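Local atomic coordinates of folylpolyglutamate synthase/dihydrofolate synthase (Thermotoga maritima, PDB entry 1O5Z), a protein that probably joins L-glutamate to 7,8-dihydropteroate and to tetrahydrofolyl polyglutamates in ATP-dependent ligase reactions of folate biosynthesis. Residues N68-S71 / N72-S76; K293-R296 / E297-N301; G425-R428 / E429-T433. All blocks are in the same frame, centred on the assembly; numbering follows the deposited sequence.

All three contacts lie within single helices, and they come in series along the chain. Interactions 1 and 2 are neighbours in space: helix 63-77 of the ATP-binding Mur ligase middle domain touches helix 292-301, their contact centres being about 8 Å apart, with Ser-76 weakly bonded to Glu-297. Interaction 3 lies on helix 421-433, which follows the last strand of the six-stranded C-terminal sheet; its centre is about 24 Å from that of interaction 1 and 25 Å from that of interaction 2. Residues 68-71 and 425-428 nevertheless share a neighbour, Lys-303, in the connection leading from helix 292-301 toward the C-terminal sheet, consistent with the three helices bordering the region where the two domains join.

Interaction 1 (N68-S71 / N72-S76); sequences NMVS and NILVS
Val-70 and Leu-74 pack on the inner face of helix 63-77, the helix that follows strand 53-58 and, in a P-loop NTPase fold, comes directly after the phosphate-binding loop. Their side chains run alongside each other in the same direction, one turn apart, with CG1 of Val-70 4.0 Å from CD1 of Leu-74. CG1 of Val-70 gets there because it stands anti to the backbone N (chi1 171°). Both residues press on Val-153 of strand 151-155, in the central mixed sheet, while Ile-73 fills a second tight face against Leu-280 and Leu-283 of helix 271-286.

Asn-68 and Asn-72 form a buried polar patch with a bound water. Their amide planes are turned 66° apart, and ND2 of Asn-72 makes two weak bonds, 2.9 Å to OD1 and 3.1 Å to O of Asn-68. Water 1 bridges the two amides, accepting from ND2 of Asn-68 at 3.2 Å and from ND2 of Asn-72 at 2.7 Å. The stronger polar partners of Asn-68 lie elsewhere: OD1 takes the N-H of Lys-303, and ND2 reaches the hydroxyl of Tyr-85. With an alanine here, Lys-303 N would probably lose its acceptor, and the Asn-72 amide is likely to be freer to turn. The looser side is at Val-75 and Ser-76, where the helix is partly exposed; there Asn-72 O is gripped by both N and OG of Ser-76, which approach from opposite faces of the carbonyl plane, the OG bond measuring 2.9 Å.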
loop_
_atom_site.group_PDB
_atom_site.type_symbol
_atom_site.label_atom_id
_atom_site.label_comp_id
_atom_site.label_asym_id
_atom_site.label_seq_id
_atom_site.Cartn_x
_atom_site.Cartn_y
_atom_site.Cartn_z
ATOM N N ASN A 68 6.607 0.405 3.854
ATOM C CA ASN A 68 7.562 -0.369 3.080
ATOM C C ASN A 68 8.974 0.165 3.236
ATOM O O ASN A 68 9.898 -0.592 3.430
ATOM C CB ASN A 68 7.197 -0.376 1.601
ATOM C CG ASN A 68 8.011 -1.357 0.828
ATOM O OD1 ASN A 68 8.974 -0.978 0.143
ATOM N ND2 ASN A 68 7.662 -2.654 0.954
ATOM N N MET A 69 9.111 1.478 3.128
ATOM C CA MET A 69 10.403 2.129 3.298
ATOM C C MET A 69 10.990 1.897 4.712
ATOM O O MET A 69 12.177 1.560 4.892
ATOM C CB MET A 69 10.233 3.605 3.039
ATOM C CG MET A 69 9.990 3.945 1.578
ATOM S SD MET A 69 9.649 5.726 1.397
ATOM C CE MET A 69 9.217 5.881 -0.329
ATOM N N VAL A 70 10.135 2.065 5.715
ATOM C CA VAL A 70 10.516 1.796 7.076
ATOM C C VAL A 70 10.943 0.345 7.252
ATOM O O VAL A 70 11.986 0.095 7.834
ATOM C CB VAL A 70 9.407 2.226 8.060
ATOM C CG1 VAL A 70 9.711 1.768 9.421
ATOM C CG2 VAL A 70 9.319 3.731 8.092
ATOM N N SER A 71 10.157 -0.607 6.752
ATOM C CA SER A 71 10.527 -2.023 6.897
ATOM C C SER A 71 11.802 -2.282 6.208
ATOM O O SER A 71 12.597 -2.965 6.718
ATOM C CB SER A 71 9.507 -3.003 6.288
ATOM O OG SER A 71 8.213 -2.642 6.740
ATOM N N ASN A 72 11.913 -1.838 4.970
ATOM C CA ASN A 72 13.096 -2.090 4.178
ATOM C C ASN A 72 14.370 -1.580 4.801
ATOM O O ASN A 72 15.381 -2.278 4.769
ATOM C CB ASN A 72 12.906 -1.586 2.749
ATOM C CG ASN A 72 12.343 -2.683 1.881
ATOM O OD1 ASN A 72 12.989 -3.736 1.755
ATOM N ND2 ASN A 72 11.137 -2.508 1.369
ATOM N N ILE A 73 14.302 -0.423 5.441
ATOM C CA ILE A 73 15.485 0.133 6.084
ATOM C C ILE A 73 15.906 -0.712 7.313
ATOM O O ILE A 73 17.088 -0.994 7.527
ATOM C CB ILE A 73 15.240 1.582 6.490
ATOM C CG1 ILE A 73 15.154 2.467 5.242
ATOM C CG2 ILE A 73 16.379 2.092 7.424
ATOM C CD1 ILE A 73 14.648 3.882 5.549
ATOM N N LEU A 74 14.910 -1.105 8.111
ATOM C CA LEU A 74 15.177 -1.914 9.278
ATOM C C LEU A 74 15.625 -3.300 8.924
ATOM O O LEU A 74 16.493 -3.854 9.589
ATOM C CB LEU A 74 13.925 -2.019 10.124
ATOM C CG LEU A 74 13.433 -0.729 10.796
ATOM C CD1 LEU A 74 12.007 -0.960 11.284
ATOM C CD2 LEU A 74 14.320 -0.341 11.964
ATOM N N VAL A 75 15.049 -3.863 7.872
ATOM C CA VAL A 75 15.537 -5.159 7.353
ATOM C C VAL A 75 17.015 -5.058 6.913
ATOM O O VAL A 75 17.788 -5.918 7.246
ATOM C CB VAL A 75 14.657 -5.711 6.224
ATOM C CG1 VAL A 75 15.383 -6.855 5.440
ATOM C CG2 VAL A 75 13.351 -6.212 6.818
ATOM N N SER A 76 17.391 -3.981 6.213
ATOM C CA SER A 76 18.794 -3.761 5.852
ATOM C C SER A 76 19.643 -3.618 7.077
ATOM O O SER A 76 20.785 -4.025 7.018
ATOM C CB SER A 76 19.047 -2.518 5.001
ATOM O OG SER A 76 18.139 -2.475 3.950
HETATM O O HOH W 1 9.999 -4.411 -0.239
#

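Interaction 2 (K293-R296 / E297-N301); sequences KAIR and EGLKN
Lys-293 and Glu-297 sit one turn apart on helix 292-301, an oppositely charged pair too far apart for a salt bridge: NZ of Lys-293 is 4.3 Å from OE1 of Glu-297. Water 2 spans the difference, accepting from Lys-293 NZ at 3.2 Å and giving a weak bond of 3.4 Å to Glu-297 OE1. The other carboxylate oxygen, OE2, has a weak bond with the hydroxyl of Ser-76 on helix 63-77. Glu-297 can serve both because CG stands anti to its backbone N (chi1 163°) and the chain beyond is extended.

Arg-296 is more firmly supplied. Its NE forms a salt bridge with Glu-292, and NH2 and NH1 donate to the carbonyls of Glu-261 and Asp-262 beside it, so all three guanidinium nitrogens have acceptors.

Regular i to i+4 bonds satisfy the carbonyls of 293-296, among them Gly-298 N to Ala-294 O at 2.8 Å and Leu-299 N to Ile-295 O at 3.0 Å, whereas Asn-301 N divides weak bonds between Glu-297 O and Gly-298 O. On the buried face, CG2 of Ile-295 lies 4.1 Å from CD1 of Leu-299, the two side chains running alongside each other, Ile-295 touching Leu-280 and Leu-299 touching Ala-276 of helix 271-286. The chemistry thus divides the helix: apolar branches seal its buried face, the arginine is fixed by neutral and charged acceptors, and the water-mediated Lys-293 and Glu-297 pair probably contributes only modest electrostatic attraction.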
loop_
_atom_site.group_PDB
_atom_site.type_symbol
_atom_site.label_atom_id
_atom_site.label_comp_id
_atom_site.label_asym_id
_atom_site.label_seq_id
_atom_site.Cartn_x
_atom_site.Cartn_y
_atom_site.Cartn_z
ATOM N N LYS A 293 24.071 3.322 5.898
ATOM C CA LYS A 293 24.059 2.259 4.887
ATOM C C LYS A 293 22.675 1.621 4.710
ATOM O O LYS A 293 22.236 1.437 3.580
ATOM C CB LYS A 293 25.087 1.176 5.219
ATOM C CG LYS A 293 25.224 0.074 4.152
ATOM C CD LYS A 293 26.120 -1.076 4.624
ATOM C CE LYS A 293 26.719 -1.871 3.425
ATOM N NZ LYS A 293 25.870 -3.069 3.050
ATOM N N ALA A 294 22.043 1.252 5.825
ATOM C CA ALA A 294 20.725 0.659 5.837
ATOM C C ALA A 294 19.635 1.602 5.295
ATOM O O ALA A 294 18.711 1.176 4.630
ATOM C CB ALA A 294 20.351 0.236 7.257
ATOM N N ILE A 295 19.756 2.878 5.621
ATOM C CA ILE A 295 18.824 3.872 5.168
ATOM C C ILE A 295 18.962 3.931 3.651
ATOM O O ILE A 295 17.972 3.858 2.910
ATOM C CB ILE A 295 19.147 5.246 5.848
ATOM C CG1 ILE A 295 18.688 5.249 7.289
ATOM C CG2 ILE A 295 18.480 6.405 5.132
ATOM C CD1 ILE A 295 19.325 6.338 8.084
ATOM N N ARG A 296 20.183 4.067 3.159
ATOM C CA ARG A 296 20.344 4.173 1.716
ATOM C C ARG A 296 19.893 2.914 0.991
ATOM O O ARG A 296 19.274 2.992 -0.070
ATOM C CB ARG A 296 21.775 4.456 1.369
ATOM C CG ARG A 296 22.205 5.803 1.797
ATOM C CD ARG A 296 23.629 6.144 1.368
ATOM N NE ARG A 296 23.975 7.474 1.842
ATOM C CZ ARG A 296 23.754 8.598 1.166
ATOM N NH1 ARG A 296 23.228 8.556 -0.045
ATOM N NH2 ARG A 296 24.079 9.783 1.696
ATOM N N GLU A 297 20.220 1.754 1.538
ATOM C CA GLU A 297 19.899 0.517 0.848
ATOM C C GLU A 297 18.411 0.244 0.934
ATOM O O GLU A 297 17.819 -0.135 -0.044
ATOM C CB GLU A 297 20.701 -0.670 1.390
ATOM C CG GLU A 297 20.134 -2.042 1.010
ATOM C CD GLU A 297 20.922 -3.199 1.616
ATOM O OE1 GLU A 297 22.052 -3.377 1.138
ATOM O OE2 GLU A 297 20.409 -3.909 2.551
ATOM N N GLY A 298 17.834 0.462 2.100
ATOM C CA GLY A 298 16.398 0.281 2.328
ATOM C C GLY A 298 15.557 1.150 1.422
ATOM O O GLY A 298 14.605 0.648 0.812
ATOM N N LEU A 299 15.944 2.430 1.280
ATOM C CA LEU A 299 15.313 3.352 0.298
ATOM C C LEU A 299 15.482 2.940 -1.167
ATOM O O LEU A 299 14.570 3.067 -1.969
ATOM C CB LEU A 299 15.858 4.768 0.458
ATOM C CG LEU A 299 15.498 5.483 1.758
ATOM C CD1 LEU A 299 16.118 6.816 1.779
ATOM C CD2 LEU A 299 14.004 5.598 1.959
ATOM N N LYS A 300 16.655 2.451 -1.513
ATOM C CA LYS A 300 16.872 1.872 -2.836
ATOM C C LYS A 300 15.988 0.644 -3.106
ATOM O O LYS A 300 15.640 0.361 -4.250
ATOM C CB LYS A 300 18.345 1.484 -3.008
ATOM C CG LYS A 300 18.892 1.989 -4.286
ATOM C CD LYS A 300 20.409 2.035 -4.351
ATOM C CE LYS A 300 20.831 2.678 -5.765
ATOM N NZ LYS A 300 22.189 3.438 -5.829
ATOM N N ASN A 301 15.672 -0.096 -2.042
ATOM C CA ASN A 301 14.965 -1.400 -2.106
ATOM C C ASN A 301 13.460 -1.290 -2.001
ATOM O O ASN A 301 12.755 -2.176 -2.444
ATOM C CB ASN A 301 15.410 -2.313 -0.963
ATOM C CG ASN A 301 16.776 -2.929 -1.158
ATOM O OD1 ASN A 301 17.401 -2.846 -2.204
ATOM N ND2 ASN A 301 17.239 -3.579 -0.116
HETATM O O HOH W 2 24.535 -1.112 0.946
#

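Interaction 3 (G425-R428 / E429-T433); sequences GYVR and EFLTT
The carbonyl oxygen of Arg-428 is gripped twice by Thr-432, near the C-terminal end of helix 421-433. The backbone N of Thr-432 donates to Arg-428 O at 3.0 Å, and its OG1 also donates to that oxygen at a modelled 2.5 Å, a length so short that its exact value is doubtful. OG1 reaches back to the preceding turn because it stands between the backbone N and the carbonyl carbon (chi1 51°). This places CG2 of Thr-432 over one face of the Arg-428 guanidinium, 3.9 Å from NH1. The polar end of the arginine is held elsewhere, by a salt bridge from NH2 to Glu-309.

The pattern recurs one residue on: Glu-429 O accepts from Thr-433 N at 2.7 Å and from Thr-433 OG1 at 2.6 Å, the two donors reaching it from opposite faces of its plane. OG1 lies 43° out of that plane, so it does not use a lone pair. The buried carboxylate of Glu-429 is in turn satisfied by Trp-440 NE1 and Asn-437 N from the C-terminal tail.

On the apolar side, CG1 of Val-427 lies 3.8 Å from CD1 of Leu-431, the side chains running together in one direction. Leu-431 goes on to touch Tyr-318 and Ile-408, and Arg-428 leans on Leu-320. Threonine hydroxyls returning to carbonyls four residues earlier are a familiar feature of helices; here they occur in the last turns of a helix flanking the mixed sheet of the C-terminal Mur ligase domain.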
loop_
_atom_site.group_PDB
_atom_site.type_symbol
_atom_site.label_atom_id
_atom_site.label_comp_id
_atom_site.label_asym_id
_atom_site.label_seq_id
_atom_site.Cartn_x
_atom_site.Cartn_y
_atom_site.Cartn_z
ATOM N N GLY A 425 -2.749 -5.861 -10.958
ATOM C CA GLY A 425 -2.173 -6.933 -10.203
ATOM C C GLY A 425 -2.042 -8.163 -11.050
ATOM O O GLY A 425 -1.097 -8.919 -10.894
ATOM N N TYR A 426 -2.991 -8.369 -11.950
ATOM C CA TYR A 426 -2.999 -9.523 -12.833
ATOM C C TYR A 426 -1.883 -9.499 -13.847
ATOM O O TYR A 426 -1.165 -10.457 -14.039
ATOM C CB TYR A 426 -4.331 -9.530 -13.552
ATOM C CG TYR A 426 -4.596 -10.706 -14.483
ATOM C CD1 TYR A 426 -5.076 -11.934 -14.009
ATOM C CD2 TYR A 426 -4.415 -10.558 -15.855
ATOM C CE1 TYR A 426 -5.339 -12.944 -14.888
ATOM C CE2 TYR A 426 -4.654 -11.566 -16.712
ATOM C CZ TYR A 426 -5.119 -12.745 -16.240
ATOM O OH TYR A 426 -5.361 -13.698 -17.185
ATOM N N VAL A 427 -1.748 -8.378 -14.500
ATOM C CA VAL A 427 -0.657 -8.153 -15.455
ATOM C C VAL A 427 0.736 -8.138 -14.813
ATOM O O VAL A 427 1.683 -8.660 -15.352
ATOM C CB VAL A 427 -0.913 -6.831 -16.193
ATOM C CG1 VAL A 427 0.319 -6.388 -16.994
ATOM C CG2 VAL A 427 -2.153 -6.990 -17.089
ATOM N N ARG A 428 0.866 -7.507 -13.659
ATOM C CA ARG A 428 2.100 -7.521 -12.929
ATOM C C ARG A 428 2.467 -8.923 -12.608
ATOM O O ARG A 428 3.634 -9.295 -12.665
ATOM C CB ARG A 428 1.948 -6.748 -11.638
ATOM C CG ARG A 428 3.262 -6.407 -11.006
ATOM C CD ARG A 428 3.170 -5.929 -9.598
ATOM N NE ARG A 428 4.476 -5.409 -9.228
ATOM C CZ ARG A 428 5.456 -6.171 -8.840
ATOM N NH1 ARG A 428 5.247 -7.453 -8.676
ATOM N NH2 ARG A 428 6.635 -5.655 -8.534
ATOM N N GLU A 429 1.493 -9.726 -12.217
ATOM C CA GLU A 429 1.857 -11.067 -11.832
ATOM C C GLU A 429 2.438 -11.812 -13.044
ATOM O O GLU A 429 3.409 -12.541 -12.935
ATOM C CB GLU A 429 0.696 -11.856 -11.246
ATOM C CG GLU A 429 1.217 -13.106 -10.535
ATOM C CD GLU A 429 0.156 -13.962 -9.924
ATOM O OE1 GLU A 429 -0.969 -13.504 -9.904
ATOM O OE2 GLU A 429 0.454 -15.116 -9.485
ATOM N N PHE A 430 1.835 -11.625 -14.190
ATOM C CA PHE A 430 2.265 -12.368 -15.325
ATOM C C PHE A 430 3.598 -11.907 -15.810
ATOM O O PHE A 430 4.432 -12.701 -16.203
ATOM C CB PHE A 430 1.256 -12.300 -16.435
ATOM C CG PHE A 430 1.463 -13.367 -17.452
ATOM C CD1 PHE A 430 1.037 -14.657 -17.198
ATOM C CD2 PHE A 430 2.117 -13.087 -18.650
ATOM C CE1 PHE A 430 1.251 -15.653 -18.127
ATOM C CE2 PHE A 430 2.330 -14.086 -19.581
ATOM C CZ PHE A 430 1.908 -15.361 -19.323
ATOM N N LEU A 431 3.796 -10.608 -15.758
ATOM C CA LEU A 431 5.046 -10.018 -16.166
ATOM C C LEU A 431 6.214 -10.451 -15.300
ATOM O O LEU A 431 7.346 -10.640 -15.774
ATOM C CB LEU A 431 4.909 -8.491 -16.096
ATOM C CG LEU A 431 4.249 -7.777 -17.289
ATOM C CD1 LEU A 431 4.160 -6.295 -17.018
ATOM C CD2 LEU A 431 4.981 -8.072 -18.598
ATOM N N THR A 432 5.959 -10.568 -14.007
ATOM C CA THR A 432 7.006 -10.886 -13.067
ATOM C C THR A 432 7.115 -12.369 -12.826
ATOM O O THR A 432 8.168 -12.831 -12.457
ATOM C CB THR A 432 6.776 -10.135 -11.765
ATOM O OG1 THR A 432 5.435 -10.340 -11.317
ATOM C CG2 THR A 432 6.862 -8.609 -12.010
ATOM N N THR A 433 6.067 -13.140 -13.069
ATOM C CA THR A 433 6.163 -14.589 -12.837
ATOM C C THR A 433 5.907 -15.464 -14.050
ATOM O O THR A 433 6.177 -16.648 -14.022
ATOM C CB THR A 433 5.206 -15.067 -11.700
ATOM O OG1 THR A 433 3.821 -14.919 -12.097
ATOM C CG2 THR A 433 5.396 -14.214 -10.432
#